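Local coordinates for protein putative alpha-L-fucosidase (Bacteroides thetaiotaomicron VPI-5482, PDB 3GZA) that probably hydrolyses alpha-L-fucosidic linkages in fucose-containing glycans, at residues 368-374 with 407-413; 300-304 with 339-344. Residues are numbered along the deposited sequence.

Interaction 1 (368-374 with 407-413)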
# COMPACT_ATOMS: atom_id res chain seq x y z
N VAL A 368 43.42 29.30 -33.04
CA VAL A 368 42.41 28.23 -33.05
C VAL A 368 42.85 27.18 -32.04
O VAL A 368 44.02 26.83 -32.01
CB VAL A 368 42.28 27.55 -34.43
CG1 VAL A 368 41.13 26.54 -34.42
CG2 VAL A 368 42.06 28.56 -35.52
N ASN A 369 41.92 26.68 -31.22
CA ASN A 369 42.26 25.60 -30.26
C ASN A 369 41.19 24.52 -30.08
O ASN A 369 41.36 23.59 -29.27
CB ASN A 369 42.69 26.16 -28.90
CG ASN A 369 41.56 26.77 -28.15
OD1 ASN A 369 40.71 27.44 -28.72
ND2 ASN A 369 41.53 26.56 -26.83
N TYR A 370 40.08 24.66 -30.80
CA TYR A 370 39.01 23.69 -30.72
C TYR A 370 38.37 23.51 -32.07
O TYR A 370 38.36 24.39 -32.91
CB TYR A 370 37.85 24.16 -29.85
CG TYR A 370 37.86 23.98 -28.37
CD1 TYR A 370 37.28 22.89 -27.79
CD2 TYR A 370 38.35 24.97 -27.54
CE1 TYR A 370 37.22 22.74 -26.43
CE2 TYR A 370 38.30 24.84 -26.16
CZ TYR A 370 37.73 23.72 -25.61
OH TYR A 370 37.62 23.58 -24.25
N CYS A 371 37.86 22.30 -32.28
CA CYS A 371 37.09 21.96 -33.47
C CYS A 371 35.92 21.10 -33.04
O CYS A 371 36.02 20.39 -32.05
CB CYS A 371 37.91 21.14 -34.46
SG CYS A 371 39.17 22.01 -35.33
N ILE A 372 34.83 21.16 -33.80
CA ILE A 372 33.69 20.29 -33.59
C ILE A 372 33.47 19.62 -34.92
O ILE A 372 33.63 20.25 -35.96
CB ILE A 372 32.45 21.07 -33.12
CG1 ILE A 372 32.65 21.50 -31.66
CG2 ILE A 372 31.15 20.27 -33.30
CD1 ILE A 372 31.49 22.22 -31.06
N ILE A 373 33.19 18.31 -34.88
CA ILE A 373 32.86 17.54 -36.08
C ILE A 373 31.58 16.80 -35.76
O ILE A 373 31.43 16.28 -34.65
CB ILE A 373 33.90 16.47 -36.41
CG1 ILE A 373 35.33 17.00 -36.22
CG2 ILE A 373 33.65 15.90 -37.86
CD1 ILE A 373 36.40 15.89 -36.24
N GLN A 374 30.64 16.79 -36.69
CA GLN A 374 29.39 16.06 -36.52
C GLN A 374 29.03 15.32 -37.79
O GLN A 374 29.10 15.90 -38.87
CB GLN A 374 28.23 17.00 -36.19
CG GLN A 374 28.35 17.83 -34.95
CD GLN A 374 27.05 18.55 -34.63
OE1 GLN A 374 26.90 19.72 -34.99
NE2 GLN A 374 26.08 17.85 -34.04
N HIS A 407 27.43 11.64 -33.59
CA HIS A 407 26.62 12.85 -33.53
C HIS A 407 27.45 14.10 -33.27
O HIS A 407 27.22 15.12 -33.91
CB HIS A 407 25.50 12.71 -32.52
CG HIS A 407 24.77 13.99 -32.32
ND1 HIS A 407 23.94 14.49 -33.29
CD2 HIS A 407 24.87 14.94 -31.36
CE1 HIS A 407 23.49 15.67 -32.89
NE2 HIS A 407 24.06 15.97 -31.75
N LYS A 408 28.43 14.00 -32.37
CA LYS A 408 29.28 15.13 -32.06
C LYS A 408 30.60 14.73 -31.45
O LYS A 408 30.64 13.89 -30.56
CB LYS A 408 28.57 16.11 -31.12
CG LYS A 408 29.35 17.40 -30.80
CD LYS A 408 28.44 18.40 -30.11
CE LYS A 408 27.58 19.24 -31.10
NZ LYS A 408 26.75 20.28 -30.38
N ARG A 409 31.66 15.40 -31.91
CA ARG A 409 33.00 15.20 -31.44
C ARG A 409 33.51 16.59 -31.15
O ARG A 409 33.46 17.46 -32.05
CB ARG A 409 33.89 14.58 -32.53
CG ARG A 409 35.36 14.34 -32.14
CD ARG A 409 35.49 13.22 -31.18
NE ARG A 409 36.85 13.06 -30.69
CZ ARG A 409 37.24 13.15 -29.42
NH1 ARG A 409 36.41 13.45 -28.44
NH2 ARG A 409 38.51 12.96 -29.14
N ILE A 410 34.02 16.79 -29.93
CA ILE A 410 34.68 18.06 -29.58
C ILE A 410 36.14 17.73 -29.43
O ILE A 410 36.48 16.85 -28.66
CB ILE A 410 34.11 18.70 -28.29
CG1 ILE A 410 32.64 19.09 -28.52
CG2 ILE A 410 34.92 19.99 -27.85
CD1 ILE A 410 31.86 19.48 -27.27
N GLU A 411 36.99 18.43 -30.17
CA GLU A 411 38.44 18.27 -30.08
C GLU A 411 39.04 19.58 -29.56
O GLU A 411 38.71 20.64 -30.05
CB GLU A 411 39.01 18.00 -31.46
CG GLU A 411 38.88 16.56 -31.99
CD GLU A 411 39.88 15.58 -31.38
OE1 GLU A 411 40.54 15.91 -30.37
OE2 GLU A 411 40.03 14.47 -31.97
N LYS A 412 39.96 19.46 -28.61
CA LYS A 412 40.66 20.60 -28.02
C LYS A 412 42.13 20.31 -28.16
O LYS A 412 42.56 19.21 -27.88
CB LYS A 412 40.32 20.70 -26.55
CG LYS A 412 40.93 21.91 -25.79
CD LYS A 412 40.47 21.86 -24.32
CE LYS A 412 40.85 23.06 -23.52
NZ LYS A 412 42.32 23.18 -23.34
N PHE A 413 42.91 21.32 -28.54
CA PHE A 413 44.33 21.13 -28.74
C PHE A 413 45.05 22.41 -28.40
O PHE A 413 44.42 23.43 -28.18
CB PHE A 413 44.61 20.68 -30.19
CG PHE A 413 43.79 21.42 -31.22
CD1 PHE A 413 44.23 22.62 -31.76
CD2 PHE A 413 42.57 20.94 -31.62
CE1 PHE A 413 43.47 23.31 -32.69
CE2 PHE A 413 41.81 21.62 -32.57
CZ PHE A 413 42.26 22.82 -33.08
O HOH W 1 43.59 24.41 -25.85
O HOH W 2 25.53 21.38 -32.75
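Strands 368-374 and 409-413 run antiparallel, their axes 4.7 Å apart at 166°. Backbone hydrogen bonds join them. Cys371 N to Glu411 O and Glu411 N to Cys371 O are both 2.9 Å; Ile373 and Arg409 form the next such pair. Phe413 N to Asn369 O (2.8 Å) closes one end. At the other, Gln374 NE2 donates to His407 O (3.0 Å). Asn369 and Tyr370 both face Tyr440, a classic beta bulge.

One face carries Tyr370, Ile372, Ile410 and Lys412. Lys412 CG lies over the Tyr370 ring, a CH-pi contact 3.9 Å from its centroid. Ile372 CG1 meets Ile410 CG1 at 4.0 Å. Cys371 SG touches the edge of the Phe413 ring, 3.8 Å from CE2. Each face of this beta-sandwich strand pair mixes apolar and polar groups. Ile372 and Ile410 pack on Phe344, while Tyr370 OH reaches Glu304. Cys371 and Ile373 pack on Leu421 and Leu423 of the second sheet, beside Arg409 and Glu411, which salt-bridge and share Tyr386 OH; Arg409 also bonds Gly308 O.

Interaction 2 (300-304 with 339-344)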
# COMPACT_ATOMS: atom_id res chain seq x y z
N MSE A 300 32.19 21.48 -17.30
CA MSE A 300 32.63 21.68 -18.68
C MSE A 300 33.53 20.54 -19.14
O MSE A 300 33.42 20.10 -20.27
CB MSE A 300 33.29 23.02 -18.85
CG MSE A 300 32.34 24.16 -18.65
SE MSE A 300 30.67 24.11 -19.68
CE MSE A 300 31.48 23.93 -21.50
N ASP A 301 34.41 20.06 -18.26
CA ASP A 301 35.27 18.90 -18.56
C ASP A 301 34.32 17.72 -18.88
O ASP A 301 34.50 17.00 -19.88
CB ASP A 301 36.13 18.61 -17.30
CG ASP A 301 37.06 17.39 -17.44
OD1 ASP A 301 37.78 17.25 -18.44
OD2 ASP A 301 37.12 16.56 -16.46
N LYS A 302 33.28 17.53 -18.06
CA LYS A 302 32.35 16.42 -18.30
C LYS A 302 31.60 16.58 -19.60
O LYS A 302 31.43 15.60 -20.36
CB LYS A 302 31.42 16.21 -17.12
CG LYS A 302 32.17 15.78 -15.85
CD LYS A 302 31.23 15.62 -14.68
CE LYS A 302 32.03 15.28 -13.41
NZ LYS A 302 33.06 14.22 -13.65
N TYR A 303 31.11 17.78 -19.87
CA TYR A 303 30.42 18.05 -21.15
C TYR A 303 31.29 17.65 -22.34
O TYR A 303 30.82 16.95 -23.27
CB TYR A 303 30.11 19.57 -21.21
CG TYR A 303 29.42 20.00 -22.51
CD1 TYR A 303 28.05 19.84 -22.66
CD2 TYR A 303 30.13 20.58 -23.53
CE1 TYR A 303 27.41 20.21 -23.83
CE2 TYR A 303 29.51 20.96 -24.68
CZ TYR A 303 28.17 20.77 -24.83
OH TYR A 303 27.53 21.15 -26.01
N GLU A 304 32.55 18.05 -22.33
CA GLU A 304 33.44 17.75 -23.47
C GLU A 304 33.73 16.25 -23.59
O GLU A 304 34.03 15.75 -24.67
CB GLU A 304 34.75 18.57 -23.37
CG GLU A 304 34.49 20.06 -23.54
CD GLU A 304 35.72 20.90 -23.55
OE1 GLU A 304 36.85 20.36 -23.59
OE2 GLU A 304 35.58 22.13 -23.55
N GLU A 339 28.15 28.92 -20.43
CA GLU A 339 29.51 28.65 -20.78
C GLU A 339 29.56 27.75 -22.03
O GLU A 339 30.41 27.93 -22.89
CB GLU A 339 30.28 28.10 -19.60
CG GLU A 339 31.70 27.77 -19.91
CD GLU A 339 32.57 28.96 -20.26
OE1 GLU A 339 32.16 30.12 -20.09
OE2 GLU A 339 33.70 28.74 -20.74
N ILE A 340 28.62 26.83 -22.16
CA ILE A 340 28.53 26.04 -23.39
C ILE A 340 28.28 26.97 -24.55
O ILE A 340 28.93 26.86 -25.60
CB ILE A 340 27.41 24.99 -23.32
CG1 ILE A 340 27.78 23.91 -22.30
CG2 ILE A 340 27.21 24.34 -24.68
CD1 ILE A 340 26.55 23.04 -21.86
N ASN A 341 27.37 27.93 -24.37
CA ASN A 341 27.12 28.91 -25.42
C ASN A 341 28.31 29.80 -25.70
O ASN A 341 28.63 30.07 -26.87
CB ASN A 341 25.89 29.73 -25.11
CG ASN A 341 24.60 28.93 -25.27
OD1 ASN A 341 24.56 27.94 -26.03
ND2 ASN A 341 23.54 29.35 -24.58
N ARG A 342 28.97 30.26 -24.64
CA ARG A 342 30.14 31.10 -24.83
C ARG A 342 31.23 30.40 -25.66
O ARG A 342 31.85 31.02 -26.56
CB ARG A 342 30.74 31.50 -23.49
CG ARG A 342 31.72 32.65 -23.64
CD ARG A 342 32.43 32.94 -22.33
NE ARG A 342 33.36 31.87 -21.98
CZ ARG A 342 34.58 31.72 -22.48
NH1 ARG A 342 35.11 32.59 -23.33
NH2 ARG A 342 35.31 30.67 -22.09
N ARG A 343 31.47 29.13 -25.38
CA ARG A 343 32.52 28.42 -26.09
C ARG A 343 32.15 28.00 -27.50
O ARG A 343 32.95 28.21 -28.43
CB ARG A 343 32.93 27.14 -25.34
CG ARG A 343 33.45 27.40 -23.96
CD ARG A 343 34.00 26.14 -23.36
NE ARG A 343 34.44 26.37 -21.99
CZ ARG A 343 35.05 25.46 -21.25
NH1 ARG A 343 35.32 24.27 -21.73
NH2 ARG A 343 35.41 25.76 -20.01
N PHE A 344 30.93 27.50 -27.67
CA PHE A 344 30.61 26.81 -28.89
C PHE A 344 29.46 27.34 -29.73
O PHE A 344 29.21 26.75 -30.77
CB PHE A 344 30.37 25.32 -28.57
CG PHE A 344 31.49 24.66 -27.80
CD1 PHE A 344 32.77 24.64 -28.31
CD2 PHE A 344 31.26 24.06 -26.58
CE1 PHE A 344 33.82 24.03 -27.61
CE2 PHE A 344 32.27 23.47 -25.87
CZ PHE A 344 33.56 23.45 -26.40
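Two helix ends meet here, at the border between the TIM-barrel-type fucosidase domain and the C-terminal beta-sandwich. Segments 300-304 and 339-344 cross at -60° with axes 11.7 Å apart, so side chains alone bridge the gap.

The apolar contacts centre on Ile340. Selenomethionine Met300 reaches it with CE, 3.8 Å from Ile340 CG1. Ile340 CD1 sits over the Tyr303 ring in a CH-pi contact, 3.9 Å from the centroid. Phe344 CE2 approaches the edge of the same ring, 3.9 Å from Tyr303 CE2. Met22 of strand 22-26 also touches Tyr303 and Ile340, which ties this cluster to the barrel.

The charged contacts form a salt-bridge network of Glu304, Glu339, Arg342 and Arg343. Within 339-344, Glu339 OE2 accepts from Arg343 NE at 2.8 Å, and Glu339 OE1 from Arg342 NE at 2.8 Å. Glu304 OE2 probably hydrogen-bonds Tyr370 OH on the beta-sandwich. The guanidinium of Arg343 lies with one face over Met300 CB, 3.7 Å from NH2. Its NH1 completes the salt bridge across the helices, 2.8 Å from Glu304 OE2, although the hydrogen bond is weak in angle.

From the N terminus, interaction 2 comes first. Helix 296-304 is followed by barrel strand 312-317, and the chain returns on helix 327-344, closing a loop of 34 residues. Interaction 1 opens later: strand 366-375 leads through hairpin strands 383-392 and 395-402 to strand 409-418, closing a loop of 32 residues. The two loops are in series and neither nest nor cross. The centres of interactions 1 and 2 are about 11 Å apart, and the two touch. Tyr370 OH lies 2.6 Å from Glu304 OE2, a probable hydrogen bond. Tyr370 CD1 packs 3.6 Å from Phe344 CE1, and Ile410 CD1 packs 3.8 Å from Tyr303 CE2. Together they join the barrel's helices to the beta-sandwich.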